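Local coordinates for Lin1840 protein (Listeria innocua serovar 6a, PDB 4ZOA) that probably hydrolyses terminal, non-reducing beta-D-glucosyl residues with release of beta-D-glucose, as a beta-glucosidase of glycosyl hydrolase family 3, at residues Leu86-Asp91 against Gly130-Phe135; Cys189-Ala194 against Leu233-Phe238; Ile268-Ala273 against Leu300-Thr305. The protein carries 1 engineered substitution. All coordinates share one frame; numbering follows the deposited sequence.

The three contacts follow one another along the chain and all belong to the TIM-barrel-like N-terminal domain of the family 3 fold. Contact 1 joins strands 87-90 and 133-134, contact 2 strands 187-193 and 233-236, and contact 3 links the end of strand 266-268 to strand 301-302, so that the two outermost strands of the parallel sheet meet and the barrel closes. Strands 133-134 and 187-193 are neighbours, as are 233-236 and 266-268. The centre of contact 1 lies about 15 Å from those of contacts 2 and 3, which are about 11 Å apart. Residues from all three touch the bound piperidine, so strand ends distant in sequence build one ligand pocket, probably for the glucosyl unit.

Contact 1 (Leu86-Asp91 against Gly130-Phe135); sequences LVFMAD and GHHVTF. With IFM (5-hydroxymethyl-3,4-dihydroxypiperidine), chain C.
Asp91 and Phe135 meet beside the bound piperidine: Asp91 OD1 lies at the edge of the aromatic ring, 3.3 Å from Phe135 CB. The carboxylate spends both oxygens on the ligand, OD1 accepting from IFM O4 and OD2 from IFM O6 at 2.6 Å, a two-pronged hold that suits aspartate to hydroxyls on a sugar-like ring. Phe135 CG stands anti to its carbonyl carbon (chi1 -63°), which turns the ring back over the preceding residues of the partner strand. There Met89 crosses it at about a right angle; Met89 CB comes 3.3 Å from Phe135 CZ and the sulfur approaches obliquely in a Met-aromatic contact. Met89 also runs alongside Val133, whose branched carbon fills the space next to Met89 CG.

On the other face of the sheet, Ala90 is small enough to let the His131 ring lie close, with Ala90 CB over one ring face, 3.5 Å from His131 ND1. A water joins His131 ND1 to Met89 O, while Tyr96 OH holds NE2. Farther back, the edge of Phe88 is turned toward the face of His132 in an offset edge-to-face pair, planes 87° apart.

The backbones fix this order. Phe88 O accepts from both His132 N and Val133 N, then Ala90 N binds Val133 O, and Phe135 N binds Ala90 O at 2.9 Å. Gly130, with positive phi, closes helix 112-128 in a Schellman motif. Strands 87-90 and 133-134, parallel neighbours with helices in the chain between them, belong to a TIM-barrel-like domain, at whose strand ends the ligand is bound.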
loop_
_atom_site.group_PDB
_atom_site.type_symbol
_atom_site.label_atom_id
_atom_site.label_comp_id
_atom_site.label_asym_id
_atom_site.label_seq_id
_atom_site.Cartn_x
_atom_site.Cartn_y
_atom_site.Cartn_z
ATOM N N LEU A 86 36.269 -6.810 -23.153
ATOM C CA LEU A 86 35.175 -6.935 -22.185
ATOM C C LEU A 86 34.943 -5.570 -21.539
ATOM O O LEU A 86 35.917 -4.846 -21.279
ATOM C CB LEU A 86 35.548 -7.880 -21.065
ATOM C CG LEU A 86 35.677 -9.354 -21.417
ATOM C CD1 LEU A 86 36.503 -10.114 -20.403
ATOM C CD2 LEU A 86 34.296 -9.979 -21.591
ATOM N N VAL A 87 33.681 -5.222 -21.275
ATOM C CA VAL A 87 33.397 -4.063 -20.397
ATOM C C VAL A 87 33.159 -4.619 -18.983
ATOM O O VAL A 87 32.514 -5.665 -18.822
ATOM C CB VAL A 87 32.232 -3.159 -20.904
ATOM C CG1 VAL A 87 30.955 -3.983 -21.131
ATOM C CG2 VAL A 87 31.993 -1.953 -19.979
ATOM N N PHE A 88 33.757 -3.929 -18.003
ATOM C CA PHE A 88 33.752 -4.293 -16.578
ATOM C C PHE A 88 32.870 -3.368 -15.745
ATOM O O PHE A 88 33.089 -2.143 -15.671
ATOM C CB PHE A 88 35.146 -4.244 -16.019
ATOM C CG PHE A 88 35.976 -5.420 -16.409
ATOM C CD1 PHE A 88 36.555 -5.494 -17.673
ATOM C CD2 PHE A 88 36.188 -6.474 -15.529
ATOM C CE1 PHE A 88 37.352 -6.610 -18.030
ATOM C CE2 PHE A 88 36.992 -7.563 -15.886
ATOM C CZ PHE A 88 37.562 -7.623 -17.135
ATOM N N MET A 89 31.857 -3.971 -15.127
ATOM C CA MET A 89 30.867 -3.223 -14.342
ATOM C C MET A 89 30.924 -3.634 -12.879
ATOM O O MET A 89 31.344 -4.755 -12.522
ATOM C CB MET A 89 29.453 -3.401 -14.898
ATOM C CG MET A 89 29.361 -3.334 -16.410
ATOM S SD MET A 89 27.697 -3.032 -16.980
ATOM C CE MET A 89 28.025 -3.358 -18.699
ATOM N N ALA A 90 30.496 -2.701 -12.037
ATOM C CA ALA A 90 30.638 -2.867 -10.609
ATOM C C ALA A 90 29.580 -2.060 -9.851
ATOM O O ALA A 90 29.134 -0.990 -10.307
ATOM C CB ALA A 90 32.009 -2.414 -10.188
ATOM N N ASP A 91 29.271 -2.561 -8.664
ATOM C CA ASP A 91 28.407 -1.864 -7.719
ATOM C C ASP A 91 29.192 -0.870 -6.887
ATOM O O ASP A 91 29.799 -1.214 -5.863
ATOM C CB ASP A 91 27.714 -2.919 -6.815
ATOM C CG ASP A 91 26.659 -3.686 -7.557
ATOM O OD1 ASP A 91 25.753 -3.035 -8.090
ATOM O OD2 ASP A 91 26.720 -4.921 -7.635
ATOM N N GLY A 130 40.213 -0.827 -12.128
ATOM C CA GLY A 130 39.800 -1.446 -13.403
ATOM C C GLY A 130 38.349 -1.291 -13.846
ATOM O O GLY A 130 38.008 -1.617 -14.998
ATOM N N HIS A 131 37.503 -0.745 -12.964
ATOM C CA HIS A 131 36.071 -0.667 -13.244
ATOM C C HIS A 131 35.702 0.429 -14.238
ATOM O O HIS A 131 36.067 1.574 -14.075
ATOM C CB HIS A 131 35.273 -0.516 -11.931
ATOM C CG HIS A 131 35.587 -1.554 -10.901
ATOM N ND1 HIS A 131 35.375 -2.911 -11.110
ATOM C CD2 HIS A 131 36.072 -1.441 -9.649
ATOM C CE1 HIS A 131 35.719 -3.578 -10.027
ATOM N NE2 HIS A 131 36.174 -2.714 -9.141
ATOM N N HIS A 132 34.955 0.052 -15.270
ATOM C CA HIS A 132 34.475 0.999 -16.318
ATOM C C HIS A 132 33.096 1.582 -16.089
ATOM O O HIS A 132 32.816 2.700 -16.544
ATOM C CB HIS A 132 34.378 0.300 -17.652
ATOM C CG HIS A 132 35.625 -0.412 -18.036
ATOM N ND1 HIS A 132 35.614 -1.551 -18.809
ATOM C CD2 HIS A 132 36.924 -0.175 -17.722
ATOM C CE1 HIS A 132 36.853 -1.963 -18.992
ATOM N NE2 HIS A 132 37.662 -1.162 -18.324
ATOM N N VAL A 133 32.211 0.781 -15.474
ATOM C CA VAL A 133 30.789 1.161 -15.183
ATOM C C VAL A 133 30.415 0.975 -13.686
ATOM O O VAL A 133 30.887 0.028 -13.024
ATOM C CB VAL A 133 29.799 0.326 -16.029
ATOM C CG1 VAL A 133 28.367 0.859 -15.905
ATOM C CG2 VAL A 133 30.203 0.280 -17.496
ATOM N N THR A 134 29.591 1.891 -13.142
ATOM C CA THR A 134 28.975 1.650 -11.836
ATOM C C THR A 134 27.463 1.544 -11.923
ATOM O O THR A 134 26.834 2.273 -12.660
ATOM C CB THR A 134 29.340 2.660 -10.743
ATOM O OG1 THR A 134 28.702 2.258 -9.514
ATOM C CG2 THR A 134 28.941 4.108 -11.160
ATOM N N PHE A 135 26.920 0.584 -11.178
ATOM C CA PHE A 135 25.497 0.353 -11.052
ATOM C C PHE A 135 24.900 1.330 -10.024
ATOM O O PHE A 135 24.393 0.930 -8.995
ATOM C CB PHE A 135 25.259 -1.100 -10.665
ATOM C CG PHE A 135 25.716 -2.113 -11.702
ATOM C CD1 PHE A 135 25.403 -1.949 -13.043
ATOM C CD2 PHE A 135 26.379 -3.269 -11.299
ATOM C CE1 PHE A 135 25.785 -2.876 -13.993
ATOM C CE2 PHE A 135 26.746 -4.216 -12.223
ATOM C CZ PHE A 135 26.477 -4.012 -13.582
HETATM O O4 IFM C . 23.187 -3.430 -8.936
HETATM C C4 IFM C . 22.608 -4.592 -8.356
HETATM C C3 IFM C . 21.110 -4.387 -8.180
HETATM O O3 IFM C . 20.934 -3.190 -7.455
HETATM C C2 IFM C . 20.355 -5.603 -7.591
HETATM N N IFM C . 20.740 -6.862 -8.220
HETATM C C1 IFM C . 22.152 -7.044 -8.505
HETATM C C5 IFM C . 22.746 -5.828 -9.231
HETATM C C6 IFM C . 24.214 -6.076 -9.676
HETATM O O6 IFM C . 24.988 -6.577 -8.607
HETATM O O HOH W 1 34.031 -5.170 -12.405
#

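Contact 2 (Cys189-Ala194 against Leu233-Phe238). With IFM (5-hydroxymethyl-3,4-dihydroxypiperidine), chain C.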
loop_
_atom_site.group_PDB
_atom_site.type_symbol
_atom_site.label_atom_id
_atom_site.label_comp_id
_atom_site.label_asym_id
_atom_site.label_seq_id
_atom_site.Cartn_x
_atom_site.Cartn_y
_atom_site.Cartn_z
ATOM N N CYS A 189 25.184 3.838 -14.526
ATOM C CA CYS A 189 24.005 3.050 -14.892
ATOM C C CYS A 189 22.863 3.387 -13.955
ATOM O O CYS A 189 22.903 3.062 -12.770
ATOM C CB CYS A 189 24.280 1.556 -14.760
ATOM S SG CYS A 189 22.896 0.459 -15.250
ATOM N N VAL A 190 21.827 3.992 -14.491
ATOM C CA VAL A 190 20.578 4.306 -13.740
ATOM C C VAL A 190 19.855 3.005 -13.379
ATOM O O VAL A 190 19.682 2.138 -14.239
ATOM C CB VAL A 190 19.705 5.307 -14.592
ATOM C CG1 VAL A 190 18.205 5.302 -14.216
ATOM C CG2 VAL A 190 20.318 6.711 -14.494
ATOM N N LYS A 191 19.506 2.820 -12.102
ATOM C CA LYS A 191 18.695 1.658 -11.750
ATOM C C LYS A 191 17.572 2.077 -10.767
ATOM O O LYS A 191 17.648 3.198 -10.202
ATOM C CB LYS A 191 19.589 0.533 -11.234
ATOM C CG LYS A 191 20.164 0.797 -9.881
ATOM C CD LYS A 191 21.120 -0.292 -9.497
ATOM C CE LYS A 191 21.621 -0.082 -8.078
ATOM N NZ LYS A 191 22.612 -1.079 -7.701
ATOM N N HIS A 192 16.484 1.315 -10.607
ATOM C CA HIS A 192 16.100 0.141 -11.331
ATOM C C HIS A 192 14.821 0.470 -12.106
ATOM O O HIS A 192 13.798 0.814 -11.508
ATOM C CB HIS A 192 15.770 -1.012 -10.341
ATOM C CG HIS A 192 16.866 -1.348 -9.384
ATOM N ND1 HIS A 192 17.036 -0.680 -8.187
ATOM C CD2 HIS A 192 17.818 -2.318 -9.412
ATOM C CE1 HIS A 192 18.060 -1.189 -7.544
ATOM N NE2 HIS A 192 18.553 -2.182 -8.264
ATOM N N PHE A 193 14.856 0.384 -13.422
ATOM C CA PHE A 193 13.756 0.911 -14.268
ATOM C C PHE A 193 12.630 -0.121 -14.342
ATOM O O PHE A 193 12.834 -1.175 -14.926
ATOM C CB PHE A 193 14.272 1.204 -15.663
ATOM C CG PHE A 193 13.449 2.228 -16.431
ATOM C CD1 PHE A 193 13.525 3.573 -16.104
ATOM C CD2 PHE A 193 12.638 1.838 -17.461
ATOM C CE1 PHE A 193 12.784 4.518 -16.775
ATOM C CE2 PHE A 193 11.888 2.748 -18.119
ATOM C CZ PHE A 193 11.960 4.094 -17.793
ATOM N N ALA A 194 11.451 0.097 -13.738
ATOM C CA ALA A 194 11.058 1.263 -12.981
ATOM C C ALA A 194 10.198 0.867 -11.776
ATOM O O ALA A 194 9.582 -0.213 -11.771
ATOM C CB ALA A 194 10.277 2.264 -13.872
ATOM N N LEU A 233 24.182 3.988 -19.148
ATOM C CA LEU A 233 23.328 2.784 -19.067
ATOM C C LEU A 233 22.032 2.949 -18.232
ATOM O O LEU A 233 21.864 3.880 -17.424
ATOM C CB LEU A 233 24.117 1.586 -18.503
ATOM C CG LEU A 233 25.337 1.147 -19.335
ATOM C CD1 LEU A 233 26.565 2.004 -19.024
ATOM C CD2 LEU A 233 25.661 -0.326 -19.106
ATOM N N VAL A 234 21.137 1.990 -18.432
ATOM C CA VAL A 234 19.958 1.848 -17.610
ATOM C C VAL A 234 19.852 0.380 -17.284
ATOM O O VAL A 234 20.117 -0.477 -18.164
ATOM C CB VAL A 234 18.700 2.392 -18.349
ATOM C CG1 VAL A 234 17.419 2.055 -17.629
ATOM C CG2 VAL A 234 18.816 3.912 -18.506
ATOM N N MET A 235 19.502 0.085 -16.025
ATOM C CA MET A 235 19.259 -1.306 -15.583
ATOM C C MET A 235 17.717 -1.578 -15.339
ATOM O O MET A 235 16.999 -0.751 -14.751
ATOM C CB MET A 235 20.154 -1.665 -14.345
ATOM C CG MET A 235 19.861 -3.044 -13.762
ATOM S SD MET A 235 20.625 -3.422 -12.168
ATOM C CE MET A 235 22.373 -3.397 -12.694
ATOM N N THR A 236 17.222 -2.728 -15.782
ATOM C CA THR A 236 15.808 -3.080 -15.625
ATOM C C THR A 236 15.533 -3.401 -14.148
ATOM O O THR A 236 16.502 -3.687 -13.378
ATOM C CB THR A 236 15.456 -4.331 -16.514
ATOM O OG1 THR A 236 16.085 -5.541 -16.038
ATOM C CG2 THR A 236 15.866 -4.122 -18.019
ATOM N N ALA A 237 14.245 -3.385 -13.747
ATOM C CA ALA A 237 13.842 -3.726 -12.421
ATOM C C ALA A 237 13.242 -5.131 -12.311
ATOM O O ALA A 237 12.681 -5.661 -13.271
ATOM C CB ALA A 237 12.855 -2.698 -11.937
ATOM N N PHE A 238 13.415 -5.743 -11.131
ATOM C CA PHE A 238 12.818 -7.041 -10.769
ATOM C C PHE A 238 11.293 -7.146 -10.766
ATOM O O PHE A 238 10.748 -8.280 -10.967
ATOM C CB PHE A 238 13.306 -7.475 -9.385
ATOM C CG PHE A 238 14.771 -7.913 -9.370
ATOM C CD1 PHE A 238 15.213 -8.876 -10.254
ATOM C CD2 PHE A 238 15.665 -7.392 -8.441
ATOM C CE1 PHE A 238 16.509 -9.313 -10.227
ATOM C CE2 PHE A 238 16.970 -7.782 -8.419
ATOM C CZ PHE A 238 17.405 -8.755 -9.303
HETATM O O4 IFM C . 23.187 -3.430 -8.936
HETATM C C4 IFM C . 22.608 -4.592 -8.356
HETATM C C3 IFM C . 21.110 -4.387 -8.180
HETATM O O3 IFM C . 20.934 -3.190 -7.455
HETATM C C2 IFM C . 20.355 -5.603 -7.591
HETATM N N IFM C . 20.740 -6.862 -8.220
HETATM C C1 IFM C . 22.152 -7.044 -8.505
HETATM C C5 IFM C . 22.746 -5.828 -9.231
HETATM C C6 IFM C . 24.214 -6.076 -9.676
HETATM O O6 IFM C . 24.988 -6.577 -8.607
#
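Strands 189-193 and 233-236 run parallel, their axes 16° apart, joined by hydrogen bonds from Val190 N to Leu233 O, from Met235 N to Val190 O (2.7 Å) and, past a beta bulge that slips the register by one residue between Val190 and Phe193, from Phe193 N to Met235 O and, weakly, from Ala237 N to Phe193 O. The Lys191-His192 peptide, within the bulge, is cis, an unusual bend that accompanies the shift; a second cis peptide, before Ala194, follows at the strand end.

Cys189 sends its sulfur between Leu233 and Met235, with SG 3.6 Å from Met235 CB; a compact, weakly polar group fits this spot inside the barrel. Val190 and Val234 occupy the other face, where Val234 CG1 also packs against Phe193 CB.

Lys191 CG sits between its backbone N and carbonyl carbon (chi1 71°), over the centre of one face of the His192 ring, and the chain then extends fully to the ligand. A long, straight lysine lets one ammonium bridge two hydroxyls: NZ donates to IFM O3 and O4, each at 2.7 Å. His192 NE2 also shares a hydrogen bond with IFM O3, its ring edge toward the ligand, and His192 CB rests 3.7 Å from Ala237 CB; the small Ala237 methyl lets the two chains come close here. Met235 carries its sulfur obliquely past that ring, 4.1 Å from His192 CD2.

Helix 221-228 covers Val190 and Val234, helix 250-260 lies against Phe193 and Val234, and strands 133-134 and 266-268 continue the sheet on either side.

Contact 3 (Ile268-Ala273 against Leu300-Thr305); sequences ISDWGA and LEMMTT. With IFM (5-hydroxymethyl-3,4-dihydroxypiperidine), chain C.
The closing edge of the barrel, where the loop after strand 266-268 meets strand 301-302, brings Ser269 and Met302 together beside the ligand pocket. Ser269 N donates to Leu300 O, and Met302 N returns a straight bond to Ser269 OG at 3.0 Å. That hydroxyl in turn donates to Asp270 O, a double role that suits a short serine; a water links it to Thr304 OG1.

Asp270 O also accepts from Ala273 N, closing a type II turn whose positive-phi position is filled by Gly272. Gly272 N binds Met302 O, and Gly272 CA packs 3.6 Å from Thr304 CG2. At the head of this turn, Asp270 OD1 takes hydrogens from IFM N at 2.6 Å and from Trp271 N, which arrives on the anti side; in family 3 glycosidases the aspartate of this Ser-Asp-Trp segment is usually the nucleophile, consistent with its contact to the ligand nitrogen.

Two methionines make the apolar side of the contact. Extended through its first two torsions, Met302 brings SD to 3.4 Å from Trp271 N, and the chi3 bend (-74°) turns CE to 3.5 Å from Ile268 CD1. Met303 CG stands over the six-membered ring of Trp271, whose NE1 is held by Pro42 O.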
loop_
_atom_site.group_PDB
_atom_site.type_symbol
_atom_site.label_atom_id
_atom_site.label_comp_id
_atom_site.label_asym_id
_atom_site.label_seq_id
_atom_site.Cartn_x
_atom_site.Cartn_y
_atom_site.Cartn_z
ATOM N N ILE A 268 20.802 -3.058 -19.609
ATOM C CA ILE A 268 21.218 -4.284 -18.922
ATOM C C ILE A 268 20.137 -4.786 -17.983
ATOM O O ILE A 268 19.468 -3.996 -17.324
ATOM C CB ILE A 268 22.486 -4.043 -18.098
ATOM C CG1 ILE A 268 22.961 -5.377 -17.517
ATOM C CG2 ILE A 268 22.315 -2.963 -16.992
ATOM C CD1 ILE A 268 24.318 -5.303 -16.852
ATOM N N SER A 269 19.926 -6.093 -17.929
ATOM C CA SER A 269 18.882 -6.640 -17.108
ATOM C C SER A 269 19.431 -6.611 -15.688
ATOM O O SER A 269 20.612 -6.649 -15.515
ATOM C CB SER A 269 18.585 -8.074 -17.494
ATOM O OG SER A 269 19.528 -8.955 -16.915
ATOM N N ASP A 270 18.587 -6.556 -14.680
ATOM C CA ASP A 270 19.128 -6.856 -13.342
ATOM C C ASP A 270 19.409 -8.400 -13.275
ATOM O O ASP A 270 19.055 -9.169 -14.186
ATOM C CB ASP A 270 18.116 -6.439 -12.301
ATOM C CG ASP A 270 18.703 -6.167 -10.927
ATOM O OD1 ASP A 270 19.792 -6.678 -10.600
ATOM O OD2 ASP A 270 17.981 -5.458 -10.149
ATOM N N TRP A 271 20.001 -8.833 -12.175
ATOM C CA TRP A 271 20.518 -10.178 -11.987
ATOM C C TRP A 271 19.482 -11.309 -12.159
ATOM O O TRP A 271 18.527 -11.493 -11.375
ATOM C CB TRP A 271 21.185 -10.251 -10.616
ATOM C CG TRP A 271 21.861 -11.523 -10.446
ATOM C CD1 TRP A 271 21.278 -12.768 -10.407
ATOM C CD2 TRP A 271 23.271 -11.734 -10.318
ATOM N NE1 TRP A 271 22.248 -13.728 -10.270
ATOM C CE2 TRP A 271 23.474 -13.122 -10.187
ATOM C CE3 TRP A 271 24.376 -10.880 -10.231
ATOM C CZ2 TRP A 271 24.738 -13.678 -10.025
ATOM C CZ3 TRP A 271 25.630 -11.428 -10.075
ATOM C CH2 TRP A 271 25.802 -12.827 -9.984
ATOM N N GLY A 272 19.677 -12.082 -13.202
ATOM C CA GLY A 272 18.710 -13.070 -13.627
ATOM C C GLY A 272 17.331 -12.546 -13.986
ATOM O O GLY A 272 16.433 -13.359 -14.144
ATOM N N ALA A 273 17.130 -11.245 -14.149
ATOM C CA ALA A 273 15.731 -10.751 -14.377
ATOM C C ALA A 273 15.063 -11.274 -15.703
ATOM O O ALA A 273 13.805 -11.436 -15.815
ATOM C CB ALA A 273 15.688 -9.230 -14.326
ATOM N N LEU A 300 21.613 -6.740 -22.707
ATOM C CA LEU A 300 22.631 -7.448 -21.912
ATOM C C LEU A 300 21.972 -8.209 -20.753
ATOM O O LEU A 300 21.411 -7.614 -19.839
ATOM C CB LEU A 300 23.657 -6.454 -21.376
ATOM C CG LEU A 300 24.880 -6.964 -20.645
ATOM C CD1 LEU A 300 25.693 -8.023 -21.397
ATOM C CD2 LEU A 300 25.798 -5.807 -20.339
ATOM N N GLU A 301 22.024 -9.524 -20.834
ATOM C CA GLU A 301 21.469 -10.426 -19.872
ATOM C C GLU A 301 22.480 -10.669 -18.722
ATOM O O GLU A 301 23.585 -11.208 -18.917
ATOM C CB GLU A 301 21.079 -11.762 -20.552
ATOM C CG GLU A 301 20.407 -12.773 -19.613
ATOM C CD GLU A 301 19.863 -14.010 -20.314
ATOM O OE1 GLU A 301 20.152 -14.294 -21.542
ATOM O OE2 GLU A 301 19.184 -14.774 -19.577
ATOM N N MET A 302 22.108 -10.272 -17.510
ATOM C CA MET A 302 23.039 -10.417 -16.379
ATOM C C MET A 302 22.966 -11.798 -15.742
ATOM O O MET A 302 22.014 -12.127 -15.019
ATOM C CB MET A 302 22.779 -9.361 -15.340
ATOM C CG MET A 302 23.758 -9.372 -14.159
ATOM S SD MET A 302 23.319 -8.197 -12.855
ATOM C CE MET A 302 23.778 -6.659 -13.651
ATOM N N MET A 303 23.976 -12.622 -16.039
ATOM C CA MET A 303 24.262 -13.862 -15.324
ATOM C C MET A 303 23.198 -14.953 -15.454
ATOM O O MET A 303 23.133 -15.852 -14.640
ATOM C CB MET A 303 24.619 -13.579 -13.863
ATOM C CG MET A 303 26.081 -13.394 -13.600
ATOM S SD MET A 303 27.042 -14.919 -13.958
ATOM C CE MET A 303 26.768 -15.809 -12.448
ATOM N N THR A 304 22.373 -14.848 -16.513
ATOM C CA THR A 304 21.527 -15.977 -17.006
ATOM C C THR A 304 21.795 -16.230 -18.488
ATOM O O THR A 304 22.505 -15.490 -19.162
ATOM C CB THR A 304 19.994 -15.840 -16.704
ATOM O OG1 THR A 304 19.470 -14.526 -17.031
ATOM C CG2 THR A 304 19.766 -16.159 -15.245
ATOM N N THR A 305 21.222 -17.291 -18.995
ATOM C CA THR A 305 21.682 -17.846 -20.256
ATOM C C THR A 305 20.565 -17.932 -21.284
ATOM O O THR A 305 20.708 -18.660 -22.268
ATOM C CB THR A 305 22.117 -19.280 -19.974
ATOM O OG1 THR A 305 21.073 -19.913 -19.210
ATOM C CG2 THR A 305 23.389 -19.290 -19.171
HETATM O O4 IFM C . 23.187 -3.430 -8.936
HETATM C C4 IFM C . 22.608 -4.592 -8.356
HETATM C C3 IFM C . 21.110 -4.387 -8.180
HETATM O O3 IFM C . 20.934 -3.190 -7.455
HETATM C C2 IFM C . 20.355 -5.603 -7.591
HETATM N N IFM C . 20.740 -6.862 -8.220
HETATM C C1 IFM C . 22.152 -7.044 -8.505
HETATM C C5 IFM C . 22.746 -5.828 -9.231
HETATM C C6 IFM C . 24.214 -6.076 -9.676
HETATM O O6 IFM C . 24.988 -6.577 -8.607
HETATM O O HOH W 2 18.944 -11.991 -16.723
#